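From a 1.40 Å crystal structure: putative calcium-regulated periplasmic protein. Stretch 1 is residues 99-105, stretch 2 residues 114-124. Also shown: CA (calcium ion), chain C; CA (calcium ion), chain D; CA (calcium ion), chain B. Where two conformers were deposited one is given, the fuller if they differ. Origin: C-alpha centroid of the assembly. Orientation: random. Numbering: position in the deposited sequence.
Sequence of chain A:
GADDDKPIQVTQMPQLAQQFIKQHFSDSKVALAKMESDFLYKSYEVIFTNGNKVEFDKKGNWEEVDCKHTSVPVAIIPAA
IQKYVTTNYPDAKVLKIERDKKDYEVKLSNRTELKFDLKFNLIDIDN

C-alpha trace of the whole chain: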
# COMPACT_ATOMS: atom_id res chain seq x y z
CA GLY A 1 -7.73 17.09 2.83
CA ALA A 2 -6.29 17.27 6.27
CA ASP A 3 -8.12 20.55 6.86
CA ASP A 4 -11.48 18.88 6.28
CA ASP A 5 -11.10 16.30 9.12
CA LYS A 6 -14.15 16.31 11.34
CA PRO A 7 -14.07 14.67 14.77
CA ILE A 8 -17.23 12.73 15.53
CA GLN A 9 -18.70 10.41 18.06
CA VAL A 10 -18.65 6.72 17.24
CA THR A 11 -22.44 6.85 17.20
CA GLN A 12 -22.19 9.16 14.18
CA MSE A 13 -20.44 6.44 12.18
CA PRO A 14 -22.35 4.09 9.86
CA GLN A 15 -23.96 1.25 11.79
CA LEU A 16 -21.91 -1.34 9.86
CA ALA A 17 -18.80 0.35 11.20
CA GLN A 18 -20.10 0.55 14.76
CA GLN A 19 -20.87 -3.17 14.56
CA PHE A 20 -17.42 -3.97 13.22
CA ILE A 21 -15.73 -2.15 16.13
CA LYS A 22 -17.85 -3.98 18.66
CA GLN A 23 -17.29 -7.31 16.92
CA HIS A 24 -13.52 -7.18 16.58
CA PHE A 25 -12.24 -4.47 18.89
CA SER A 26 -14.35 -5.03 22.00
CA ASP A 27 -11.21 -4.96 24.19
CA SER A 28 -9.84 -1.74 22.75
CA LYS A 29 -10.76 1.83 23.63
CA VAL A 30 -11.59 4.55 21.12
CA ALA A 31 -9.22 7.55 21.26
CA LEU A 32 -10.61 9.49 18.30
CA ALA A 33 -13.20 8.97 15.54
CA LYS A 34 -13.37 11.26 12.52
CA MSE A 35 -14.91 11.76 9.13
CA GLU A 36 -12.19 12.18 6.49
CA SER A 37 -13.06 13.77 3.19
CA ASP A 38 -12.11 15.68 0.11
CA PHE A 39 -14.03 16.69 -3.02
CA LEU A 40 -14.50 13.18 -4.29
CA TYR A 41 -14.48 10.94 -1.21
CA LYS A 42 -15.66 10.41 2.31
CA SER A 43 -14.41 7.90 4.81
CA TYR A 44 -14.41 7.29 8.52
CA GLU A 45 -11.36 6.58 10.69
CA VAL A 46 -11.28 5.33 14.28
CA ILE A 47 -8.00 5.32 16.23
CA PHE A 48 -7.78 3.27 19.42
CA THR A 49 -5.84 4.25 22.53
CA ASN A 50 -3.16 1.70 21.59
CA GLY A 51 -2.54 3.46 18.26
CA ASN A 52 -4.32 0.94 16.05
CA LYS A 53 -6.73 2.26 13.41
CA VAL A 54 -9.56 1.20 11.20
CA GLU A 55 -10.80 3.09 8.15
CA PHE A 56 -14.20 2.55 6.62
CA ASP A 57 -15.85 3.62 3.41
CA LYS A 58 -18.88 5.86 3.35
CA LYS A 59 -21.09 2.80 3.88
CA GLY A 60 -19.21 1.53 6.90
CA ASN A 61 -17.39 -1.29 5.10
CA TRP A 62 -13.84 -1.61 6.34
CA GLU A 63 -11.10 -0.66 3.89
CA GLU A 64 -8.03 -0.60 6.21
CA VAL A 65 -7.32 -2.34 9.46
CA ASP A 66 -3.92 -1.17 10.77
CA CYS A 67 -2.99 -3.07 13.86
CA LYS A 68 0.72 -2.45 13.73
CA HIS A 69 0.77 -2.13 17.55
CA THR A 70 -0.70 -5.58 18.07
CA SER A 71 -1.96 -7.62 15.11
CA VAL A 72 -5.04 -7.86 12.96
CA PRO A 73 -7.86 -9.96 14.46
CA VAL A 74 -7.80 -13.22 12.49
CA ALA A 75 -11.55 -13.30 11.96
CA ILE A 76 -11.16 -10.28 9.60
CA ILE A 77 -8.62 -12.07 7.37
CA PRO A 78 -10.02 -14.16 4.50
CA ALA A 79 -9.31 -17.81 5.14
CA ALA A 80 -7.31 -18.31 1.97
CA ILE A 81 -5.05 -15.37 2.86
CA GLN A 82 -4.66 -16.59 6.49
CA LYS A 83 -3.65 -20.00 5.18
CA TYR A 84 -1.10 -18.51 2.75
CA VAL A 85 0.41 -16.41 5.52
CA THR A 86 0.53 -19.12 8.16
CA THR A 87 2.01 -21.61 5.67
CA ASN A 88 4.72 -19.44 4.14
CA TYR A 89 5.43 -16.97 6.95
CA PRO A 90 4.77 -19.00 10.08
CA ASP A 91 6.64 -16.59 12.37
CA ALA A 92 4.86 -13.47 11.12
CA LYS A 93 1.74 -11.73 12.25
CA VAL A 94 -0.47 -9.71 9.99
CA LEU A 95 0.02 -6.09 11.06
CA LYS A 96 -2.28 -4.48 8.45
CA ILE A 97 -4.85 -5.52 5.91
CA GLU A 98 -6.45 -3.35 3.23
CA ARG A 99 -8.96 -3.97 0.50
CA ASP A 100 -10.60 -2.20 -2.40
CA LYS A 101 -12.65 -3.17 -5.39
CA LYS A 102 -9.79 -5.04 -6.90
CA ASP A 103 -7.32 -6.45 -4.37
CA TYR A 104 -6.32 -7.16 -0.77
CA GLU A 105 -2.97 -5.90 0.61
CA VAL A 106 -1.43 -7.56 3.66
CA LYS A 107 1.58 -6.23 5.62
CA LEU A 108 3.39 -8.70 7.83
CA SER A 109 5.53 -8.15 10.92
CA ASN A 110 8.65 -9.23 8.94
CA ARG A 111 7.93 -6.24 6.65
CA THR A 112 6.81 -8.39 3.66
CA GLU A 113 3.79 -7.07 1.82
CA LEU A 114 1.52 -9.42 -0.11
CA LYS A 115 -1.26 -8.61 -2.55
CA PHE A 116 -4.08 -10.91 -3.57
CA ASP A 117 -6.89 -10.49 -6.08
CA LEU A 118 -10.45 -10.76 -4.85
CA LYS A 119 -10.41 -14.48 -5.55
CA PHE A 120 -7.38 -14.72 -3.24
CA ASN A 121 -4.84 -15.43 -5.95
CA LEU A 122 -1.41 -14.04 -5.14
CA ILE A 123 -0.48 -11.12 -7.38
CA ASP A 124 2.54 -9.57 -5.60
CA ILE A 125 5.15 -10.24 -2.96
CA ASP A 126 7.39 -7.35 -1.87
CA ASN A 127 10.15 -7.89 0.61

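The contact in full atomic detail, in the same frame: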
# COMPACT_ATOMS: atom_id res chain seq x y z
N ARG A 99 -8.26 -3.42 1.65
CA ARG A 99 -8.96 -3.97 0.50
C ARG A 99 -9.64 -2.84 -0.28
O ARG A 99 -9.99 -1.79 0.32
CB ARG A 99 -9.97 -5.02 0.92
CG ARG A 99 -11.13 -4.45 1.66
CD ARG A 99 -12.18 -5.52 2.02
NE ARG A 99 -13.19 -4.93 2.89
CZ ARG A 99 -14.34 -5.48 3.22
NH1 ARG A 99 -14.69 -6.69 2.77
NH2 ARG A 99 -15.16 -4.78 3.99
N ASP A 100 -9.81 -3.08 -1.56
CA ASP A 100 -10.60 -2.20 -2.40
C ASP A 100 -11.31 -3.08 -3.40
O ASP A 100 -11.50 -4.27 -3.15
CB ASP A 100 -9.76 -1.10 -2.99
CG ASP A 100 -8.82 -1.57 -4.02
OD1 ASP A 100 -8.83 -2.76 -4.33
OD2 ASP A 100 -8.09 -0.73 -4.60
N LYS A 101 -11.78 -2.47 -4.47
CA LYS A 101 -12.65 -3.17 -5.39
C LYS A 101 -11.90 -4.12 -6.24
O LYS A 101 -12.51 -4.82 -7.06
CB LYS A 101 -13.37 -2.19 -6.32
CG LYS A 101 -14.74 -1.87 -5.90
CD LYS A 101 -14.76 -1.43 -4.50
CE LYS A 101 -16.07 -1.79 -3.85
NZ LYS A 101 -16.36 -0.79 -2.80
N LYS A 102 -10.60 -4.14 -6.07
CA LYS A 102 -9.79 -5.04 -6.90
C LYS A 102 -8.80 -5.97 -6.19
O LYS A 102 -8.43 -6.99 -6.76
CB LYS A 102 -9.09 -4.28 -8.01
CG LYS A 102 -7.79 -3.61 -7.61
CD LYS A 102 -6.72 -3.97 -8.58
N ASP A 103 -8.30 -5.59 -5.02
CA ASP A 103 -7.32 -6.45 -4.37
C ASP A 103 -7.36 -6.32 -2.85
O ASP A 103 -8.03 -5.42 -2.31
CB ASP A 103 -5.91 -6.23 -4.96
CG ASP A 103 -5.40 -4.81 -4.77
OD1 ASP A 103 -5.86 -4.17 -3.81
OD2 ASP A 103 -4.56 -4.34 -5.55
N TYR A 104 -6.71 -7.26 -2.18
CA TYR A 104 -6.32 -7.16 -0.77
C TYR A 104 -4.82 -6.95 -0.68
O TYR A 104 -4.07 -7.58 -1.44
CB TYR A 104 -6.55 -8.45 -0.02
CG TYR A 104 -7.93 -8.89 0.04
CD1 TYR A 104 -8.49 -9.67 -0.98
CD2 TYR A 104 -8.70 -8.54 1.12
CE1 TYR A 104 -9.79 -10.10 -0.91
CE2 TYR A 104 -10.06 -8.94 1.21
CZ TYR A 104 -10.58 -9.70 0.17
OH TYR A 104 -11.88 -10.17 0.16
N GLU A 105 -4.38 -6.04 0.20
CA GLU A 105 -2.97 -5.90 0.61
C GLU A 105 -2.85 -6.43 2.04
O GLU A 105 -3.78 -6.26 2.86
CB GLU A 105 -2.53 -4.45 0.69
CG GLU A 105 -2.36 -3.69 -0.66
CD GLU A 105 -1.98 -2.21 -0.46
OE1 GLU A 105 -1.52 -1.83 0.67
OE2 GLU A 105 -2.15 -1.43 -1.41
N LEU A 114 2.10 -8.52 0.85
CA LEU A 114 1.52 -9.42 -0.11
C LEU A 114 0.27 -8.79 -0.68
O LEU A 114 -0.41 -8.06 0.03
CB LEU A 114 1.10 -10.72 0.61
CG LEU A 114 2.15 -11.47 1.43
CD1 LEU A 114 1.49 -12.61 2.18
CD2 LEU A 114 3.30 -11.91 0.56
N LYS A 115 0.00 -9.03 -1.93
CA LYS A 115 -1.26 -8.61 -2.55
C LYS A 115 -1.92 -9.81 -3.16
O LYS A 115 -1.27 -10.67 -3.75
CB LYS A 115 -0.98 -7.56 -3.62
CG LYS A 115 -0.53 -6.23 -3.04
CD LYS A 115 -0.19 -5.16 -4.11
CE LYS A 115 -1.36 -4.78 -4.90
NZ LYS A 115 -1.02 -3.67 -5.94
N PHE A 116 -3.24 -9.82 -3.04
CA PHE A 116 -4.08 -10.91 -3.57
C PHE A 116 -5.21 -10.27 -4.38
O PHE A 116 -5.75 -9.20 -3.99
CB PHE A 116 -4.69 -11.73 -2.45
CG PHE A 116 -3.69 -12.36 -1.56
CD1 PHE A 116 -3.11 -11.65 -0.51
CD2 PHE A 116 -3.33 -13.69 -1.76
CE1 PHE A 116 -2.18 -12.26 0.31
CE2 PHE A 116 -2.42 -14.30 -0.92
CZ PHE A 116 -1.84 -13.59 0.10
N ASP A 117 -5.66 -10.93 -5.43
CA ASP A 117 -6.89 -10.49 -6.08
C ASP A 117 -8.07 -10.91 -5.21
O ASP A 117 -7.93 -11.50 -4.13
CB ASP A 117 -6.95 -10.96 -7.56
CG ASP A 117 -7.18 -12.47 -7.71
OD1 ASP A 117 -7.54 -13.14 -6.73
OD2 ASP A 117 -6.96 -12.98 -8.86
N LEU A 118 -9.26 -10.55 -5.67
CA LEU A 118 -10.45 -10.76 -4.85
C LEU A 118 -10.85 -12.22 -4.80
O LEU A 118 -11.75 -12.60 -4.00
CB LEU A 118 -11.61 -9.82 -5.29
CG LEU A 118 -11.39 -8.32 -5.01
CD1 LEU A 118 -12.69 -7.51 -5.27
CD2 LEU A 118 -10.88 -8.08 -3.63
N LYS A 119 -10.23 -13.05 -5.63
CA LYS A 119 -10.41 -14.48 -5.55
C LYS A 119 -9.25 -15.14 -4.80
O LYS A 119 -9.08 -16.34 -4.83
CB LYS A 119 -10.59 -15.09 -6.95
CG LYS A 119 -11.84 -14.57 -7.65
CD LYS A 119 -11.80 -14.84 -9.14
CE LYS A 119 -12.93 -14.13 -9.90
NZ LYS A 119 -12.55 -13.95 -11.33
N PHE A 120 -8.46 -14.29 -4.16
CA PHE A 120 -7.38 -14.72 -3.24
C PHE A 120 -6.21 -15.37 -3.94
O PHE A 120 -5.41 -16.08 -3.32
CB PHE A 120 -7.89 -15.60 -2.06
CG PHE A 120 -9.18 -15.15 -1.51
CD1 PHE A 120 -9.29 -13.96 -0.86
CD2 PHE A 120 -10.31 -15.92 -1.71
CE1 PHE A 120 -10.56 -13.53 -0.39
CE2 PHE A 120 -11.54 -15.50 -1.23
CZ PHE A 120 -11.65 -14.32 -0.57
N ASN A 121 -6.07 -15.05 -5.21
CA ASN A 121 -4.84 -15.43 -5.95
C ASN A 121 -3.74 -14.41 -5.67
O ASN A 121 -3.97 -13.22 -5.66
CB ASN A 121 -5.07 -15.49 -7.42
CG ASN A 121 -6.14 -16.49 -7.78
OD1 ASN A 121 -6.02 -17.65 -7.48
ND2 ASN A 121 -7.22 -16.02 -8.41
N LEU A 122 -2.55 -14.90 -5.37
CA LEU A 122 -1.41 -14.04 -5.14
C LEU A 122 -1.06 -13.26 -6.38
O LEU A 122 -0.93 -13.85 -7.45
CB LEU A 122 -0.21 -14.89 -4.74
CG LEU A 122 1.03 -14.12 -4.30
CD1 LEU A 122 0.81 -13.46 -2.88
CD2 LEU A 122 2.28 -15.01 -4.27
N ILE A 123 -0.89 -11.95 -6.24
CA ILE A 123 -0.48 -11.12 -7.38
C ILE A 123 0.74 -10.25 -7.11
O ILE A 123 1.24 -9.59 -8.04
CB ILE A 123 -1.66 -10.26 -7.90
CG1 ILE A 123 -2.19 -9.29 -6.84
CG2 ILE A 123 -2.79 -11.21 -8.51
CD1 ILE A 123 -3.24 -8.32 -7.36
N ASP A 124 1.28 -10.28 -5.89
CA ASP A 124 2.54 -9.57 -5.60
C ASP A 124 3.09 -10.03 -4.26
O ASP A 124 2.36 -10.24 -3.32
CB ASP A 124 2.31 -8.08 -5.54
CG ASP A 124 3.59 -7.24 -5.72
OD1 ASP A 124 4.68 -7.81 -5.86
OD2 ASP A 124 3.40 -5.98 -5.72
CA CA C . 5.29 -4.47 -5.70
CA CA D . -3.39 -0.62 -3.16
CA CA B . 7.00 -7.85 -6.01
O HOH W 1 -9.50 -8.75 -8.36
O HOH W 2 -3.33 -3.64 -7.55
O HOH W 3 -4.85 -1.66 -4.39
O HOH W 4 -13.05 -11.20 -2.08
O HOH W 5 -3.06 -2.43 -4.67
O HOH W 6 -4.41 0.13 -5.11
O HOH W 7 -4.88 1.12 -3.47
O HOH W 8 4.40 -3.74 -7.83

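The apolar centre of this contact is Tyr-104, the residue of its stretch most covered by the other. Its ring lies beside the turn that follows the partner strand: CE1 of Tyr-104 is 3.6 Å from CD2 of Leu-118 and also 3.6 Å from CE1 of Phe-120. The Tyr-104 and Phe-120 rings meet obliquely, with centroids 5.7 Å apart and planes inclined at 32°. Tyr-104 and Phe-116 project from the same face of the sheet, where their CB atoms approach to 4.5 Å. Leu-118 also closes over the loop before Tyr-104, its CD1 lying 3.2 Å from O of Lys-101 and its CG 3.7 Å from O of Lys-102; although largely exposed, it is the residue of its stretch most covered by the other.

Beneath these side chains the strands run antiparallel, at 161° between their directions. Tyr-104 and Phe-116 form a hydrogen-bonded pair: N of Tyr-104 donates to O of Phe-116 at 2.8 Å, and N of Phe-116 returns a bond to O of Tyr-104 at 2.9 Å. Both are nearly straight, as expected of a well-formed hydrogen-bonded pair, and they place Tyr-104 directly across from Phe-116. Next comes the non-hydrogen-bonded pair Glu-105 and Lys-115, whose side chains share the opposite face, CG of Glu-105 lying 3.9 Å from CG of Lys-115. CA-H...O contacts supplement the ladder, from CA of Lys-115 to O of Tyr-104 (3.2 Å) and from CA of Glu-105 to O of Leu-114 (3.4 Å).

The turns at the strand ends are braced by aspartates. OD1 of Asp-100 accepts from N of Lys-102 (2.8 Å) and N of Asp-103 (3.0 Å). In the type I turn from Asp-117 to Phe-120, N of Phe-120 donates to O of Asp-117 at 2.8 Å, while OD1 of Asp-117 receives N of Asn-121, also at 2.8 Å.

Water and charge dominate the polar edge. Water 1 donates to O of Lys-102 (2.6 Å) and accepts from N of Leu-118 (3.2 Å); water 4 links OH of Tyr-104 to O of Leu-118, 2.7 Å from each. The salt bridge between OD2 of Asp-103 and NZ of Lys-115 is long, 3.6 Å, but water 2 spans the pair, donating to OD2 of Asp-103 (2.5 Å) and accepting from NZ of Lys-115 (2.8 Å). Nearby, OE2 of Glu-105 binds the chain D calcium ion at 2.3 Å. Water 3, a ligand of that ion at 2.2 Å from its CA atom, donates to OD1 of Asp-103 at 2.8 Å, tying this edge to the metal site.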